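Local coordinates for tudor domain-containing protein 1 (Homo sapiens, PDB 5M9N) that binds arginine-methylated peptides through its Tudor domains and, in the whole protein, probably supports piRNA-guided repression of transposable elements during spermatogenesis, at residues A[89-94]-A[129-134]; A[98-103]-A[115-120]. All blocks are in the same frame, centred on the assembly; numbering follows the deposited sequence.

Overall arrangement
Both interactions belong to the five-stranded antiparallel sheet of one Tudor domain, their centres about 8 Å apart. Interaction 1 brings strand 131-132 onto strand 88-92; interaction 2 joins strands 99-109 and 112-117 of the hairpin that lies in sequence between the segments of interaction 1. Strands 88-92 and 99-109 are neighbours, linked by probable hydrogen bonds from Cys89 N to Ala102 O (2.8 Å) and from Tyr100 N to Ala91 O (2.9 Å). The two contacts meet again at the bound peptide: Phe93 of interaction 1 and Tyr100, Tyr117 and Tyr120 of interaction 2 pack against its modified side chain, an aromatic cage for symmetrically dimethylated arginine, in which the Phe93 and Tyr117 rings are edge-to-face.

Interaction 1. Residues A[89-94]-A[129-134]; sequences CCAQFS and MRLCPI
Cys90 and Cys132 form an antiparallel hydrogen-bonded pair, with Cys90 N to Cys132 O and Cys132 N to Cys90 O both at 2.9 Å. The pairing sets the last strand of the five-stranded Tudor barrel beside its first, as in SH3-like folds. One residue along, Ala91 and Leu131 make a non-hydrogen-bonded pair, and Leu131 CD2 rests 3.7 Å from Ala91 CB on the face of the sheet shared with Val115 and Tyr117. On the other face Cys132 SG lies 3.5 Å from Cys90 CB. This sulfur is disulfide-bonded to Cys72 of helix 58-73, tying strand 131-132 to the helix that also covers Cys90. Ile134 continues the contact beyond the strand, its CG1 reaching the Cys90 sulfur.

At the far end Gln92 N donates to Arg130 O (2.8 Å), in the plane of that carbonyl. The Arg130 side chain bonds back to the same residue: its chain bends at chi3 (78°), and NE (3.2 Å) and NH2 (3.1 Å) both donate to Gln92 O, a side-on hold on a single carbonyl oxygen. The Gln92 and Arg130 side chains cross at about a right angle, while Gln92 NE2 is bonded to Asp97 O. Asp97 OD1 also makes a salt bridge with Arg130 NH2, consistent with its helping to orient the guanidinium. Both donors approach Gln92 O from the same face of its carbonyl plane, NH2 well above it, yet the oxygen itself lies only 3° out of the guanidinium plane.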
ATOM      1  N   CYS A  89      -7.045  -8.230   9.258  1.00 28.06           N
ATOM      2  CA  CYS A  89      -8.497  -8.386   9.403  1.00 28.07           C
ATOM      3  C   CYS A  89      -9.168  -7.628   8.247  1.00 27.21           C
ATOM      4  O   CYS A  89      -8.475  -7.254   7.300  1.00 27.20           O
ATOM      5  CB  CYS A  89      -8.936  -7.869  10.764  1.00 28.43           C
ATOM      6  SG  CYS A  89      -8.696  -6.124  11.038  1.00 29.52           S
ATOM      7  N   CYS A  90     -10.484  -7.462   8.295  1.00 27.15           N
ATOM      8  CA  CYS A  90     -11.250  -6.583   7.391  1.00 27.14           C
ATOM      9  C   CYS A  90     -11.555  -5.293   8.136  1.00 26.59           C
ATOM     10  O   CYS A  90     -11.822  -5.310   9.353  1.00 26.42           O
ATOM     11  CB  CYS A  90     -12.526  -7.259   6.902  1.00 28.03           C
ATOM     12  SG  CYS A  90     -12.316  -8.928   6.278  1.00 29.84           S
ATOM     13  N   ALA A  91     -11.390  -4.178   7.434  1.00 25.47           N
ATOM     14  CA  ALA A  91     -11.674  -2.846   7.899  1.00 25.13           C
ATOM     15  C   ALA A  91     -12.565  -2.128   6.879  1.00 25.62           C
ATOM     16  O   ALA A  91     -12.300  -2.210   5.650  1.00 24.59           O
ATOM     17  CB  ALA A  91     -10.392  -2.101   8.056  1.00 24.76           C
ATOM     18  N   GLN A  92     -13.594  -1.424   7.374  1.00 26.07           N
ATOM     19  CA  GLN A  92     -14.492  -0.663   6.506  1.00 26.79           C
ATOM     20  C   GLN A  92     -14.012   0.788   6.390  1.00 26.83           C
ATOM     21  O   GLN A  92     -14.038   1.561   7.362  1.00 26.95           O
ATOM     22  CB  GLN A  92     -15.889  -0.737   7.134  1.00 27.75           C
ATOM     23  CG  GLN A  92     -17.016  -0.321   6.272  1.00 28.41           C
ATOM     24  CD  GLN A  92     -18.347  -0.514   6.959  1.00 29.23           C
ATOM     25  OE1 GLN A  92     -18.438  -0.775   8.180  1.00 30.04           O
ATOM     26  NE2 GLN A  92     -19.367  -0.330   6.225  1.00 30.00           N
ATOM     27  N   PHE A  93     -13.508   1.129   5.224  1.00 26.71           N
ATOM     28  CA  PHE A  93     -12.885   2.418   4.936  1.00 27.19           C
ATOM     29  C   PHE A  93     -13.855   3.547   5.174  1.00 28.37           C
ATOM     30  O   PHE A  93     -15.014   3.437   4.821  1.00 28.46           O
ATOM     31  CB  PHE A  93     -12.380   2.378   3.459  1.00 27.39           C
ATOM     32  CG  PHE A  93     -11.616   3.598   2.997  1.00 27.51           C
ATOM     33  CD1 PHE A  93     -10.772   4.309   3.851  1.00 27.31           C
ATOM     34  CD2 PHE A  93     -11.666   3.962   1.658  1.00 27.75           C
ATOM     35  CE1 PHE A  93     -10.051   5.399   3.400  1.00 27.54           C
ATOM     36  CE2 PHE A  93     -10.959   5.052   1.199  1.00 27.92           C
ATOM     37  CZ  PHE A  93     -10.143   5.765   2.054  1.00 28.11           C
ATOM     38  N   SER A  94     -13.405   4.618   5.839  1.00 28.98           N
ATOM     39  CA  SER A  94     -14.332   5.664   6.211  1.00 30.49           C
ATOM     40  C   SER A  94     -14.947   6.381   4.996  1.00 31.90           C
ATOM     41  O   SER A  94     -16.078   6.819   5.080  1.00 31.24           O
ATOM     42  CB  SER A  94     -13.693   6.721   7.084  1.00 30.49           C
ATOM     43  OG  SER A  94     -12.569   7.208   6.417  1.00 29.92           O
ATOM     44  N   MET A 129     -16.074  -1.184  15.648  1.00 32.45           N
ATOM     45  CA  MET A 129     -17.275  -1.540  14.932  1.00 34.37           C
ATOM     46  C   MET A 129     -16.984  -1.639  13.406  1.00 33.76           C
ATOM     47  O   MET A 129     -17.722  -2.303  12.715  1.00 33.54           O
ATOM     48  CB  MET A 129     -18.387  -0.526  15.183  1.00 36.70           C
ATOM     49  CG  MET A 129     -18.734  -0.250  16.642  1.00 39.55           C
ATOM     50  SD  MET A 129     -19.760  -1.597  17.237  1.00 44.17           S
ATOM     51  CE  MET A 129     -19.812  -1.234  19.015  1.00 45.53           C
ATOM     52  N   ARG A 130     -15.890  -1.033  12.914  1.00 33.02           N
ATOM     53  CA  ARG A 130     -15.559  -1.039  11.465  1.00 33.36           C
ATOM     54  C   ARG A 130     -14.523  -2.120  11.169  1.00 32.99           C
ATOM     55  O   ARG A 130     -14.032  -2.209  10.042  1.00 32.01           O
ATOM     56  CB  ARG A 130     -15.172   0.397  10.972  1.00 33.56           C
ATOM     57  CG  ARG A 130     -16.413   1.298  10.977  1.00 34.76           C
ATOM     58  CD  ARG A 130     -16.268   2.802  10.746  1.00 35.43           C
ATOM     59  NE  ARG A 130     -16.091   2.992   9.367  1.00 36.57           N
ATOM     60  CZ  ARG A 130     -16.862   3.628   8.495  1.00 36.28           C
ATOM     61  NH1 ARG A 130     -17.934   4.359   8.794  1.00 37.06           N
ATOM     62  NH2 ARG A 130     -16.486   3.528   7.275  1.00 35.96           N
ATOM     63  N   LEU A 131     -14.213  -2.987  12.149  1.00 32.56           N
ATOM     64  CA  LEU A 131     -13.345  -4.147  11.869  1.00 32.89           C
ATOM     65  C   LEU A 131     -14.170  -5.431  11.962  1.00 34.05           C
ATOM     66  O   LEU A 131     -15.081  -5.453  12.742  1.00 34.11           O
ATOM     67  CB  LEU A 131     -12.149  -4.217  12.780  1.00 33.10           C
ATOM     68  CG  LEU A 131     -11.394  -2.901  13.026  1.00 33.63           C
ATOM     69  CD1 LEU A 131     -10.398  -3.063  14.190  1.00 33.94           C
ATOM     70  CD2 LEU A 131     -10.708  -2.453  11.768  1.00 32.78           C
ATOM     71  N   CYS A 132     -13.783  -6.461  11.191  1.00 34.03           N
ATOM     72  CA  CYS A 132     -14.474  -7.758  10.916  1.00 35.86           C
ATOM     73  C   CYS A 132     -13.230  -8.703  11.011  1.00 33.34           C
ATOM     74  O   CYS A 132     -12.146  -8.348  10.500  1.00 32.34           O
ATOM     75  CB  CYS A 132     -15.243  -7.626   9.426  1.00 38.28           C
ATOM     76  SG  CYS A 132     -15.456  -8.814   7.975  1.00 50.21           S
ATOM     77  N   PRO A 133     -13.323  -9.902  11.628  1.00 32.79           N
ATOM     78  CA  PRO A 133     -12.217 -10.860  11.326  1.00 32.41           C
ATOM     79  C   PRO A 133     -12.201 -11.354   9.863  1.00 32.15           C
ATOM     80  O   PRO A 133     -13.196 -11.193   9.165  1.00 31.06           O
ATOM     81  CB  PRO A 133     -12.477 -12.027  12.258  1.00 33.20           C
ATOM     82  CG  PRO A 133     -13.920 -11.916  12.620  1.00 33.42           C
ATOM     83  CD  PRO A 133     -14.328 -10.489  12.549  1.00 33.26           C
ATOM     84  N   ILE A 134     -11.047 -11.884   9.436  1.00 32.36           N
ATOM     85  CA  ILE A 134     -10.821 -12.376   8.077  1.00 33.13           C
ATOM     86  C   ILE A 134     -10.674 -13.886   8.153  1.00 34.43           C
ATOM     87  O   ILE A 134     -10.378 -14.447   9.219  1.00 34.70           O
ATOM     88  CB  ILE A 134      -9.569 -11.714   7.402  1.00 32.66           C
ATOM     89  CG1 ILE A 134      -9.653 -11.790   5.853  1.00 32.56           C
ATOM     90  CG2 ILE A 134      -8.266 -12.293   7.949  1.00 32.69           C
ATOM     91  CD1 ILE A 134      -8.890 -10.689   5.136  1.00 32.64           C
TER

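Interaction 2. Residues A[98-103]-A[115-120]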
ATOM      1  N   GLN A  98     -16.614   0.660   2.162  1.00 31.83           N
ATOM      2  CA  GLN A  98     -16.373  -0.624   1.593  1.00 31.73           C
ATOM      3  C   GLN A  98     -15.341  -1.275   2.476  1.00 29.98           C
ATOM      4  O   GLN A  98     -14.647  -0.585   3.166  1.00 29.01           O
ATOM      5  CB  GLN A  98     -15.842  -0.449   0.190  1.00 32.97           C
ATOM      6  CG  GLN A  98     -16.795   0.319  -0.711  1.00 35.20           C
ATOM      7  CD  GLN A  98     -18.213  -0.210  -0.650  1.00 37.68           C
ATOM      8  OE1 GLN A  98     -19.090   0.417  -0.058  1.00 40.95           O
ATOM      9  NE2 GLN A  98     -18.441  -1.401  -1.195  1.00 38.66           N
ATOM     10  N   TRP A  99     -15.244  -2.591   2.346  1.00 28.91           N
ATOM     11  CA  TRP A  99     -14.414  -3.448   3.142  1.00 28.09           C
ATOM     12  C   TRP A  99     -13.078  -3.722   2.408  1.00 26.65           C
ATOM     13  O   TRP A  99     -13.066  -4.004   1.218  1.00 26.10           O
ATOM     14  CB  TRP A  99     -15.147  -4.736   3.412  1.00 28.60           C
ATOM     15  CG  TRP A  99     -16.245  -4.520   4.457  1.00 29.16           C
ATOM     16  CD1 TRP A  99     -17.594  -4.337   4.194  1.00 30.10           C
ATOM     17  CD2 TRP A  99     -16.106  -4.453   5.865  1.00 29.37           C
ATOM     18  NE1 TRP A  99     -18.281  -4.176   5.339  1.00 30.03           N
ATOM     19  CE2 TRP A  99     -17.410  -4.242   6.394  1.00 30.16           C
ATOM     20  CE3 TRP A  99     -15.026  -4.573   6.753  1.00 29.14           C
ATOM     21  CZ2 TRP A  99     -17.657  -4.146   7.752  1.00 30.58           C
ATOM     22  CZ3 TRP A  99     -15.265  -4.448   8.115  1.00 29.62           C
ATOM     23  CH2 TRP A  99     -16.590  -4.254   8.613  1.00 30.24           C
ATOM     24  N   TYR A 100     -11.991  -3.614   3.149  1.00 24.89           N
ATOM     25  CA  TYR A 100     -10.626  -3.746   2.628  1.00 24.29           C
ATOM     26  C   TYR A 100      -9.834  -4.621   3.554  1.00 23.79           C
ATOM     27  O   TYR A 100     -10.201  -4.746   4.728  1.00 23.46           O
ATOM     28  CB  TYR A 100      -9.996  -2.351   2.482  1.00 24.06           C
ATOM     29  CG  TYR A 100     -10.653  -1.487   1.418  1.00 24.74           C
ATOM     30  CD1 TYR A 100     -10.267  -1.516   0.099  1.00 24.96           C
ATOM     31  CD2 TYR A 100     -11.694  -0.661   1.754  1.00 25.34           C
ATOM     32  CE1 TYR A 100     -10.958  -0.751  -0.888  1.00 25.63           C
ATOM     33  CE2 TYR A 100     -12.342   0.114   0.846  1.00 25.89           C
ATOM     34  CZ  TYR A 100     -11.984   0.064  -0.498  1.00 26.01           C
ATOM     35  OH  TYR A 100     -12.670   0.896  -1.302  1.00 26.56           O
ATOM     36  N   ARG A 101      -8.715  -5.156   3.074  1.00 23.32           N
ATOM     37  CA  ARG A 101      -7.784  -5.883   3.944  1.00 23.22           C
ATOM     38  C   ARG A 101      -6.884  -4.910   4.709  1.00 22.84           C
ATOM     39  O   ARG A 101      -6.409  -3.873   4.214  1.00 21.85           O
ATOM     40  CB  ARG A 101      -7.021  -6.920   3.150  1.00 23.26           C
ATOM     41  CG  ARG A 101      -7.950  -7.870   2.431  1.00 23.45           C
ATOM     42  CD  ARG A 101      -7.248  -9.011   1.804  1.00 23.65           C
ATOM     43  NE  ARG A 101      -6.156  -8.607   0.912  1.00 23.64           N
ATOM     44  CZ  ARG A 101      -5.486  -9.441   0.152  1.00 23.96           C
ATOM     45  NH1 ARG A 101      -5.754 -10.727   0.129  1.00 24.57           N
ATOM     46  NH2 ARG A 101      -4.519  -8.997  -0.600  1.00 24.13           N
ATOM     47  N   ALA A 102      -6.711  -5.184   6.007  1.00 23.04           N
ATOM     48  CA  ALA A 102      -6.040  -4.214   6.809  1.00 23.32           C
ATOM     49  C   ALA A 102      -5.207  -4.890   7.912  1.00 24.14           C
ATOM     50  O   ALA A 102      -5.612  -5.909   8.437  1.00 24.34           O
ATOM     51  CB  ALA A 102      -7.017  -3.269   7.430  1.00 23.49           C
ATOM     52  N   SER A 103      -4.032  -4.320   8.141  1.00 24.55           N
ATOM     53  CA  SER A 103      -3.118  -4.735   9.232  1.00 25.63           C
ATOM     54  C   SER A 103      -3.405  -3.918  10.456  1.00 26.18           C
ATOM     55  O   SER A 103      -3.471  -2.728  10.386  1.00 26.57           O
ATOM     56  CB  SER A 103      -1.704  -4.457   8.788  1.00 25.83           C
ATOM     57  OG  SER A 103      -0.801  -5.000   9.697  1.00 27.27           O
ATOM     58  N   VAL A 115      -5.128   1.331  11.565  1.00 23.06           N
ATOM     59  CA  VAL A 115      -5.002   0.230  10.625  1.00 22.85           C
ATOM     60  C   VAL A 115      -4.330   0.698   9.304  1.00 22.44           C
ATOM     61  O   VAL A 115      -4.510   1.838   8.934  1.00 22.48           O
ATOM     62  CB  VAL A 115      -6.343  -0.464  10.275  1.00 23.01           C
ATOM     63  CG1 VAL A 115      -7.034  -1.047  11.537  1.00 23.29           C
ATOM     64  CG2 VAL A 115      -7.298   0.442   9.475  1.00 23.02           C
ATOM     65  N   GLY A 116      -3.535  -0.168   8.699  1.00 22.17           N
ATOM     66  CA  GLY A 116      -2.951   0.069   7.350  1.00 21.96           C
ATOM     67  C   GLY A 116      -3.635  -0.767   6.294  1.00 21.77           C
ATOM     68  O   GLY A 116      -3.845  -1.979   6.491  1.00 22.19           O
ATOM     69  N   TYR A 117      -4.060  -0.128   5.207  1.00 21.28           N
ATOM     70  CA  TYR A 117      -4.753  -0.851   4.136  1.00 21.23           C
ATOM     71  C   TYR A 117      -3.730  -1.525   3.279  1.00 21.32           C
ATOM     72  O   TYR A 117      -2.975  -0.855   2.531  1.00 21.27           O
ATOM     73  CB  TYR A 117      -5.636   0.078   3.335  1.00 21.02           C
ATOM     74  CG  TYR A 117      -6.811   0.581   4.146  1.00 21.22           C
ATOM     75  CD1 TYR A 117      -7.875  -0.245   4.440  1.00 21.12           C
ATOM     76  CD2 TYR A 117      -6.805   1.855   4.713  1.00 21.22           C
ATOM     77  CE1 TYR A 117      -8.939   0.199   5.191  1.00 21.47           C
ATOM     78  CE2 TYR A 117      -7.859   2.291   5.466  1.00 21.51           C
ATOM     79  CZ  TYR A 117      -8.923   1.448   5.747  1.00 21.60           C
ATOM     80  OH  TYR A 117     -10.008   1.916   6.485  1.00 21.96           O
ATOM     81  N   VAL A 118      -3.647  -2.840   3.409  1.00 21.53           N
ATOM     82  CA  VAL A 118      -2.480  -3.545   2.880  1.00 21.94           C
ATOM     83  C   VAL A 118      -2.464  -3.651   1.322  1.00 22.07           C
ATOM     84  O   VAL A 118      -1.473  -3.995   0.690  1.00 22.26           O
ATOM     85  CB  VAL A 118      -2.363  -4.951   3.428  1.00 22.17           C
ATOM     86  CG1 VAL A 118      -2.021  -4.901   4.893  1.00 22.12           C
ATOM     87  CG2 VAL A 118      -3.600  -5.801   3.146  1.00 22.43           C
ATOM     88  N   ASP A 119      -3.561  -3.360   0.741  1.00 22.39           N
ATOM     89  CA  ASP A 119      -3.637  -3.383  -0.757  1.00 22.79           C
ATOM     90  C   ASP A 119      -3.520  -2.029  -1.398  1.00 23.33           C
ATOM     91  O   ASP A 119      -3.479  -1.928  -2.692  1.00 23.73           O
ATOM     92  CB  ASP A 119      -4.936  -4.050  -1.105  1.00 23.04           C
ATOM     93  CG  ASP A 119      -4.930  -5.497  -0.785  1.00 23.00           C
ATOM     94  OD1 ASP A 119      -3.923  -6.218  -1.116  1.00 22.98           O
ATOM     95  OD2 ASP A 119      -5.979  -5.916  -0.273  1.00 22.95           O
ATOM     96  N   TYR A 120      -3.409  -0.980  -0.570  1.00 23.78           N
ATOM     97  CA  TYR A 120      -3.476   0.400  -1.047  1.00 24.70           C
ATOM     98  C   TYR A 120      -2.398   1.258  -0.479  1.00 24.94           C
ATOM     99  O   TYR A 120      -1.917   2.154  -1.179  1.00 25.28           O
ATOM    100  CB  TYR A 120      -4.871   1.071  -0.826  1.00 25.32           C
ATOM    101  CG  TYR A 120      -5.917   0.468  -1.660  1.00 25.75           C
ATOM    102  CD1 TYR A 120      -6.539  -0.708  -1.262  1.00 26.12           C
ATOM    103  CD2 TYR A 120      -6.274   1.031  -2.892  1.00 26.77           C
ATOM    104  CE1 TYR A 120      -7.455  -1.330  -2.033  1.00 26.88           C
ATOM    105  CE2 TYR A 120      -7.203   0.397  -3.720  1.00 27.27           C
ATOM    106  CZ  TYR A 120      -7.797  -0.768  -3.271  1.00 27.54           C
ATOM    107  OH  TYR A 120      -8.694  -1.490  -3.993  1.00 28.62           O
TER
HETATM  108  O   HOH W   1      -8.287  -4.681   0.444  1.00 20.62           O
HETATM  109  O   HOH W   2      -6.249  -2.828   1.789  1.00 21.52           O
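Ser103 and Gly116 form an antiparallel hydrogen-bonded pair, Ser103 N meeting Gly116 O at 2.9 Å, while the short strands 99-103 and 115-117 run at 133° to each other and diverge toward Tyr100. Past the non-hydrogen-bonded pair Ala102 and Tyr117, Val118 N still donates to Arg101 O (3.1 Å), from above the carbonyl plane. Beyond it water takes over. One molecule donates to Arg101 O and accepts from Asp119 N; another accepts from Arg101 N (2.7 Å) and donates to Asp119 OD2.

The same two residues are joined by a salt bridge. A bend at chi3 (-54°) places Arg101 NE at Asp119 OD2; NH2 donates to OD1, each bond 2.9 Å, in a side-on grip. Both oxygens use their syn lone pairs, and the two planar groups are nearly coplanar. Arg101 NH1 is bonded to Leu138 O and Leu141 O, and Asp119 OD1 also accepts from Gln144 N, so the buried ion pair ties the barrel to the chain that follows it. Val118 lies alongside, with CG2 against Arg101 CB and CG1 against Ser103 CB.

Three tyrosines here contribute to the aromatic cage of the Tudor domain, packing with Phe93 on the modified side chain of the bound peptide. Tyr100 touches both of the others, which lie in roughly perpendicular directions from it: its CB is 3.6 Å from Tyr117 CD1, and its ring turns an edge toward the face of Tyr120 in an offset edge-to-face pair with planes at 90°. The closest atoms of that pair are Tyr100 CD1 and Tyr120 CE1, 3.5 Å apart. Two of the hydroxyls are hydrogen-bonded to acids, Tyr100 OH to Asp96 OD2 and Tyr117 OH to Glu124 OE2.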